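Local coordinates for protein, related to general stress protein 26(GS26) of B.subtilis (Clostridium acetobutylicum, PDB 2HQ7), which is of unknown function but belongs to the pyridoxine phosphate oxidase family, is related to general stress protein 26 and probably binds a flavin cofactor, at residues B[24-29]-B[63-68]; B[85-90]-B[118-123]; B[20-25]-B[32-37]. One frame throughout, in Å; residues are numbered along the deposited sequence.

Interaction 1 (B[24-29]-B[63-68]); sequences GTNGEN and KKNNKI
N65 and N26 meet through torsions that turn both amides into the gap: CG of N65 lies anti to its backbone N (chi1 -172°), while CG of N26 sits beside its own backbone N (chi1 -68°). The two side chains cross at about a right angle, their amide planes turned 49° apart, and CB of N26 lies 3.7 Å from ND2 of N65. OD1 of N65 accepts from K67 N at 3.2 Å, closing an Asx turn where the chain leaves helix 56-64; this donor, in the carbonyl plane, helps set the rotation of the amide. One water ties the backbones together: it accepts from N26 N (2.9 Å) and donates to N65 O (3.1 Å) and K67 O (2.6 Å), so both carbonyls are bridged to the end of the other strand. Deeper in, the contact turns apolar. CG2 of T25 and CG2 of I68 touch at 3.7 Å, the side chains lying side by side and pointing the same way, and G24 O comes to 3.2 Å from CB of I68. T25 OG1 is held by R61. The extended chain of K67 leads its NZ away to N29 O of the second subunit. Strands 20-26 and 67-74 run antiparallel here, with G24 bonded to C69 just beyond the contact; L62 of helix 56-64 packs on both T25 and I68, and strand 79-90 flanks strand 67-74.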
# COMPACT_ATOMS: atom_id res chain seq x y z
N GLY B 24 2.01 2.23 4.69
CA GLY B 24 0.70 2.32 5.28
C GLY B 24 0.72 2.95 6.66
O GLY B 24 1.52 2.59 7.49
N THR B 25 -0.17 3.91 6.89
CA THR B 25 -0.28 4.60 8.14
C THR B 25 -1.74 4.66 8.57
O THR B 25 -2.64 4.41 7.79
CB THR B 25 0.25 6.05 8.04
OG1 THR B 25 -0.39 6.73 6.96
CG2 THR B 25 1.73 6.10 7.86
N ASN B 26 -1.95 5.02 9.83
CA ASN B 26 -3.28 5.20 10.38
C ASN B 26 -3.73 6.62 10.15
O ASN B 26 -3.22 7.52 10.80
CB ASN B 26 -3.28 4.89 11.85
CG ASN B 26 -3.05 3.43 12.14
OD1 ASN B 26 -2.19 3.07 12.93
ND2 ASN B 26 -3.81 2.59 11.49
N GLY B 27 -4.63 6.82 9.20
CA GLY B 27 -5.08 8.15 8.82
C GLY B 27 -6.23 8.66 9.66
O GLY B 27 -6.65 8.03 10.63
N GLU B 28 -6.72 9.84 9.29
CA GLU B 28 -7.83 10.47 10.01
C GLU B 28 -9.08 9.61 9.91
O GLU B 28 -9.29 8.92 8.90
CB GLU B 28 -8.14 11.87 9.46
CG GLU B 28 -7.06 12.92 9.72
N ASN B 29 -9.88 9.67 10.97
CA ASN B 29 -11.21 9.05 11.01
C ASN B 29 -11.19 7.53 10.91
O ASN B 29 -12.18 6.92 10.52
CB ASN B 29 -12.09 9.67 9.92
CG ASN B 29 -12.32 11.17 10.14
OD1 ASN B 29 -12.47 11.63 11.27
ND2 ASN B 29 -12.34 11.94 9.05
N LYS B 63 3.43 11.40 14.95
CA LYS B 63 3.66 11.75 16.35
C LYS B 63 2.64 11.10 17.30
O LYS B 63 2.98 10.73 18.42
CB LYS B 63 3.62 13.28 16.53
CG LYS B 63 4.88 14.02 16.04
CD LYS B 63 4.92 15.50 16.48
CE LYS B 63 6.27 16.16 16.14
NZ LYS B 63 6.23 17.66 16.25
N LYS B 64 1.40 11.00 16.86
CA LYS B 64 0.32 10.47 17.67
C LYS B 64 0.17 8.97 17.47
O LYS B 64 -0.33 8.27 18.33
CB LYS B 64 -0.99 11.15 17.29
CG LYS B 64 -0.97 12.68 17.37
CD LYS B 64 -1.44 13.20 18.72
CE LYS B 64 -2.09 14.57 18.62
NZ LYS B 64 -3.36 14.49 17.84
N ASN B 65 0.56 8.47 16.29
CA ASN B 65 0.42 7.05 16.02
C ASN B 65 1.49 6.65 15.01
O ASN B 65 1.40 7.04 13.86
CB ASN B 65 -0.98 6.79 15.48
CG ASN B 65 -1.30 5.33 15.34
OD1 ASN B 65 -0.43 4.49 15.15
ND2 ASN B 65 -2.58 5.01 15.45
N ASN B 66 2.50 5.91 15.45
CA ASN B 66 3.65 5.52 14.61
C ASN B 66 3.64 4.06 14.20
O ASN B 66 4.65 3.54 13.78
CB ASN B 66 4.97 5.85 15.33
CG ASN B 66 5.20 4.99 16.57
OD1 ASN B 66 4.33 4.22 16.99
ND2 ASN B 66 6.40 5.07 17.11
N LYS B 67 2.48 3.42 14.27
CA LYS B 67 2.32 2.05 13.82
C LYS B 67 2.08 2.09 12.32
O LYS B 67 1.15 2.75 11.81
CB LYS B 67 1.16 1.39 14.55
CG LYS B 67 1.39 1.21 16.07
CD LYS B 67 0.22 0.44 16.68
CE LYS B 67 0.38 0.35 18.20
NZ LYS B 67 -0.42 -0.74 18.79
N ILE B 68 2.97 1.44 11.61
CA ILE B 68 2.90 1.53 10.19
C ILE B 68 3.16 0.17 9.59
O ILE B 68 3.55 -0.81 10.27
CB ILE B 68 3.90 2.58 9.60
CG1 ILE B 68 5.34 2.13 9.72
CG2 ILE B 68 3.70 3.97 10.19
CD1 ILE B 68 6.20 2.69 8.59
O HOH W 1 0.42 5.27 11.56

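Interaction 2 (B[85-90]-B[118-123]); sequences GTIEIL and TALCFT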
# COMPACT_ATOMS: atom_id res chain seq x y z
N GLY B 85 5.55 -2.73 11.75
CA GLY B 85 6.49 -2.11 12.68
C GLY B 85 6.13 -0.69 13.00
O GLY B 85 5.00 -0.29 12.81
N THR B 86 7.10 0.06 13.55
CA THR B 86 6.92 1.43 13.97
C THR B 86 8.01 2.31 13.38
O THR B 86 9.12 1.87 13.11
CB THR B 86 7.05 1.58 15.49
OG1 THR B 86 8.31 1.06 15.87
CG2 THR B 86 5.98 0.83 16.21
N ILE B 87 7.69 3.58 13.23
CA ILE B 87 8.53 4.50 12.51
C ILE B 87 8.84 5.71 13.40
O ILE B 87 8.01 6.12 14.18
CB ILE B 87 7.83 4.92 11.23
CG1 ILE B 87 8.83 5.48 10.22
CG2 ILE B 87 6.68 5.91 11.54
CD1 ILE B 87 8.36 5.36 8.80
N GLU B 88 10.06 6.25 13.31
CA GLU B 88 10.36 7.49 14.01
C GLU B 88 10.95 8.50 13.03
O GLU B 88 11.66 8.11 12.09
CB GLU B 88 11.29 7.24 15.18
CG GLU B 88 12.71 7.01 14.84
CD GLU B 88 13.66 7.38 16.00
OE1 GLU B 88 13.73 8.58 16.36
OE2 GLU B 88 14.34 6.47 16.52
N ILE B 89 10.64 9.77 13.22
CA ILE B 89 11.17 10.86 12.38
C ILE B 89 12.54 11.20 12.90
O ILE B 89 12.70 11.41 14.07
CB ILE B 89 10.31 12.14 12.47
CG1 ILE B 89 8.90 11.90 11.92
CG2 ILE B 89 10.99 13.32 11.74
CD1 ILE B 89 7.83 12.89 12.50
N LEU B 90 13.52 11.29 12.02
CA LEU B 90 14.85 11.70 12.43
C LEU B 90 15.08 13.19 12.15
O LEU B 90 15.26 13.62 11.01
CB LEU B 90 15.90 10.87 11.72
CG LEU B 90 15.84 9.36 11.88
CD1 LEU B 90 16.99 8.75 11.05
CD2 LEU B 90 15.94 8.97 13.35
N THR B 118 12.32 15.14 4.83
CA THR B 118 12.11 14.45 6.11
C THR B 118 12.69 13.05 6.01
O THR B 118 12.53 12.37 5.01
CB THR B 118 10.61 14.39 6.47
OG1 THR B 118 10.17 15.69 6.87
CG2 THR B 118 10.29 13.39 7.62
N ALA B 119 13.42 12.62 7.04
CA ALA B 119 13.97 11.29 7.07
C ALA B 119 13.31 10.52 8.18
O ALA B 119 13.10 11.05 9.28
CB ALA B 119 15.45 11.32 7.26
N LEU B 120 12.98 9.27 7.90
CA LEU B 120 12.31 8.39 8.88
C LEU B 120 13.07 7.10 9.07
O LEU B 120 13.76 6.64 8.17
CB LEU B 120 10.88 8.08 8.42
CG LEU B 120 10.10 9.36 8.20
CD1 LEU B 120 10.23 9.71 6.73
CD2 LEU B 120 8.67 9.24 8.57
N CYS B 121 12.98 6.52 10.25
CA CYS B 121 13.56 5.19 10.46
C CYS B 121 12.45 4.21 10.86
O CYS B 121 11.78 4.40 11.88
CB CYS B 121 14.64 5.28 11.52
SG CYS B 121 15.43 3.73 11.80
N PHE B 122 12.20 3.21 10.00
CA PHE B 122 11.26 2.12 10.28
C PHE B 122 11.97 0.90 10.83
O PHE B 122 12.95 0.46 10.26
CB PHE B 122 10.56 1.71 8.99
CG PHE B 122 9.72 0.44 9.12
CD1 PHE B 122 8.45 0.47 9.70
CD2 PHE B 122 10.15 -0.75 8.55
CE1 PHE B 122 7.66 -0.69 9.78
CE2 PHE B 122 9.36 -1.90 8.58
CZ PHE B 122 8.11 -1.88 9.19
N THR B 123 11.43 0.32 11.89
CA THR B 123 11.96 -0.91 12.51
C THR B 123 10.88 -1.96 12.42
O THR B 123 9.81 -1.76 12.98
CB THR B 123 12.29 -0.65 14.01
OG1 THR B 123 13.30 0.36 14.09
CG2 THR B 123 12.77 -1.92 14.74
O HOH W 2 12.23 2.99 14.15
O HOH W 3 8.81 -1.73 16.02
O HOH W 4 13.68 14.53 9.16
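Strands 85-90 and 118-123 run antiparallel, their axes 4.5 Å apart at closest and 149° between their directions, with E88 and C121 as a hydrogen-bonded pair (C121 N to E88 O 2.8 Å) and I87–F122 and I89–L120 as non-hydrogen-bonded pairs. On the face of I87, I89, L120 and F122, the CD1 end of I87 crosses L120 and meets its CB at 3.7 Å. CG of F122 lies anti to the backbone N (chi1 171°); farther out on the ring, CE1 comes within 3.4 Å of CA of G85. These strands belong to the curled antiparallel sheet of the split beta-barrel expected for this family, and I87 and L120 both pack on L62 of helix 56-64. On the face of T86, E88, C121 and T123, with L90, CD1 of L90 lies 4.2 Å from CB of C121, and both side chains lean on W49. Waters add to the pairing. One molecule takes the place of a direct bond between L90 O (2.6 Å) and A119 N (2.9 Å); beside the direct bond from T123 N to T86 O (3.0 Å), another donates to C121 O and bonds T123 OG1, and a third joins T86 OG1 to T123 O.

Interaction 3 (B[20-25]-B[32-37]); sequences IVMVGT and PNIKAM
V21 and M37 exchange two backbone hydrogen bonds, V21 N to M37 O (2.8 Å) and M37 N to V21 O (2.7 Å), and V23–K35 and T25–N33 repeat the pattern. Every backbone N and O of these six residues that faces the partner strand is thereby satisfied. The amides between them turn outward: M22 and G24 pair with Y71 and C69 of strand 67-74, so strand 20-26 is bonded along both edges, while I20 N is taken up by the hydroxyl of S18. The carbonyls also receive CA-H contacts, as from CA of G24 to N33 O (3.3 Å). At the turn end, ND2 of N33 donates to P32 O in a short bond of 2.6 Å, approaching from above the carbonyl plane at 97° to C=O. The extended chain of K35 carries NZ to a weak hydrogen bond with N53.

On the face of V21, V23 and M37, CG2 of V23, beside its backbone N, meets the side chain of M37, a selenomethionine like M22, obliquely, 3.7 Å from SE; L50 and L70 pack on this side. On the opposite face, the M22 chain is bent at chi2 and chi3 (90°), the latter placing the CE methyl 3.7 Å from CB of A36; the same CB of A36 lies 3.8 Å from CG2 of I20. Here I34 and A36 pack against C69 and Y71 of the second subunit. This two-stranded antiparallel beta hairpin, one face packed on L50 and L70, probably the barrel interior, and the other on the second subunit, is consistent with the dimeric split barrel of flavin-binding relatives.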
# COMPACT_ATOMS: atom_id res chain seq x y z
N ILE B 20 11.38 2.69 -4.27
CA ILE B 20 10.07 3.17 -3.81
C ILE B 20 9.41 2.16 -2.91
O ILE B 20 9.38 0.98 -3.22
CB ILE B 20 9.09 3.43 -4.99
CG1 ILE B 20 9.76 4.27 -6.08
CG2 ILE B 20 7.84 4.17 -4.52
CD1 ILE B 20 10.34 5.59 -5.57
N VAL B 21 8.90 2.60 -1.78
CA VAL B 21 8.20 1.70 -0.89
C VAL B 21 6.86 2.31 -0.57
O VAL B 21 6.74 3.53 -0.37
CB VAL B 21 9.00 1.43 0.43
CG1 VAL B 21 9.13 2.63 1.22
CG2 VAL B 21 8.30 0.40 1.26
N MSE B 22 5.86 1.44 -0.46
CA MSE B 22 4.50 1.86 -0.13
C MSE B 22 4.39 1.84 1.37
O MSE B 22 4.71 0.82 2.00
CB MSE B 22 3.51 0.86 -0.63
CG MSE B 22 3.70 0.30 -2.00
SE MSE B 22 2.56 1.33 -3.03
CE MSE B 22 3.93 2.66 -3.43
N VAL B 23 3.92 2.92 1.97
CA VAL B 23 3.92 3.01 3.42
C VAL B 23 2.49 3.18 3.89
O VAL B 23 1.84 4.19 3.57
CB VAL B 23 4.71 4.20 3.90
CG1 VAL B 23 4.61 4.30 5.41
CG2 VAL B 23 6.13 4.12 3.43
N GLY B 24 2.01 2.23 4.69
CA GLY B 24 0.70 2.32 5.28
C GLY B 24 0.72 2.95 6.66
O GLY B 24 1.52 2.59 7.49
N THR B 25 -0.17 3.91 6.89
CA THR B 25 -0.28 4.60 8.14
C THR B 25 -1.74 4.66 8.57
O THR B 25 -2.64 4.41 7.79
CB THR B 25 0.25 6.05 8.04
OG1 THR B 25 -0.39 6.73 6.96
CG2 THR B 25 1.73 6.10 7.86
N PRO B 32 -7.15 3.60 6.95
CA PRO B 32 -5.74 3.52 6.65
C PRO B 32 -5.42 4.39 5.44
O PRO B 32 -6.30 4.77 4.67
CB PRO B 32 -5.51 2.05 6.33
CG PRO B 32 -6.78 1.38 6.56
CD PRO B 32 -7.85 2.36 6.58
N ASN B 33 -4.18 4.79 5.34
CA ASN B 33 -3.75 5.61 4.25
C ASN B 33 -2.48 4.96 3.76
O ASN B 33 -1.78 4.34 4.52
CB ASN B 33 -3.43 7.03 4.69
CG ASN B 33 -4.64 7.87 5.02
OD1 ASN B 33 -4.45 9.05 5.36
ND2 ASN B 33 -5.87 7.33 4.94
N ILE B 34 -2.25 5.04 2.46
CA ILE B 34 -1.04 4.55 1.86
C ILE B 34 -0.42 5.68 1.07
O ILE B 34 -1.12 6.36 0.30
CB ILE B 34 -1.32 3.38 0.88
CG1 ILE B 34 -1.94 2.19 1.61
CG2 ILE B 34 -0.03 2.95 0.18
CD1 ILE B 34 -2.44 1.02 0.67
N LYS B 35 0.90 5.85 1.26
CA LYS B 35 1.72 6.77 0.47
C LYS B 35 3.00 6.09 -0.00
O LYS B 35 3.55 5.26 0.71
CB LYS B 35 2.13 7.96 1.34
CG LYS B 35 2.61 9.13 0.56
CD LYS B 35 2.78 10.31 1.48
CE LYS B 35 3.30 11.54 0.76
NZ LYS B 35 3.23 12.72 1.67
N ALA B 36 3.46 6.47 -1.20
CA ALA B 36 4.78 6.08 -1.70
C ALA B 36 5.89 6.91 -1.02
O ALA B 36 5.74 8.11 -0.79
CB ALA B 36 4.86 6.21 -3.22
N MSE B 37 6.95 6.24 -0.60
CA MSE B 37 8.10 6.91 -0.01
C MSE B 37 9.36 6.36 -0.62
O MSE B 37 9.32 5.36 -1.32
CB MSE B 37 8.13 6.72 1.50
CG MSE B 37 7.10 7.55 2.19
SE MSE B 37 7.33 7.55 4.12
CE MSE B 37 9.20 8.02 4.31

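All three contacts lie in one curled antiparallel sheet. Interactions 1 and 3 share G24 and T25 and use the two edges of strand 20-26: interaction 3 is a fully bonded, buried hairpin, whereas interaction 1, at the end of the pairing with strand 67-74 and with its centre about 14 Å from the centre of the chain, is partly buried and relies on a bridging water and a small apolar contact. Interaction 2 lies two strands on from strand 20-26, mixing a buried aliphatic and aromatic face with a more open, hydrated one. I68 connects the three: its CD1 packs 3.4 Å from F122 CD1 and 3.9 Å from V23 CG1. The second subunit touches all three contacts, most widely interaction 3.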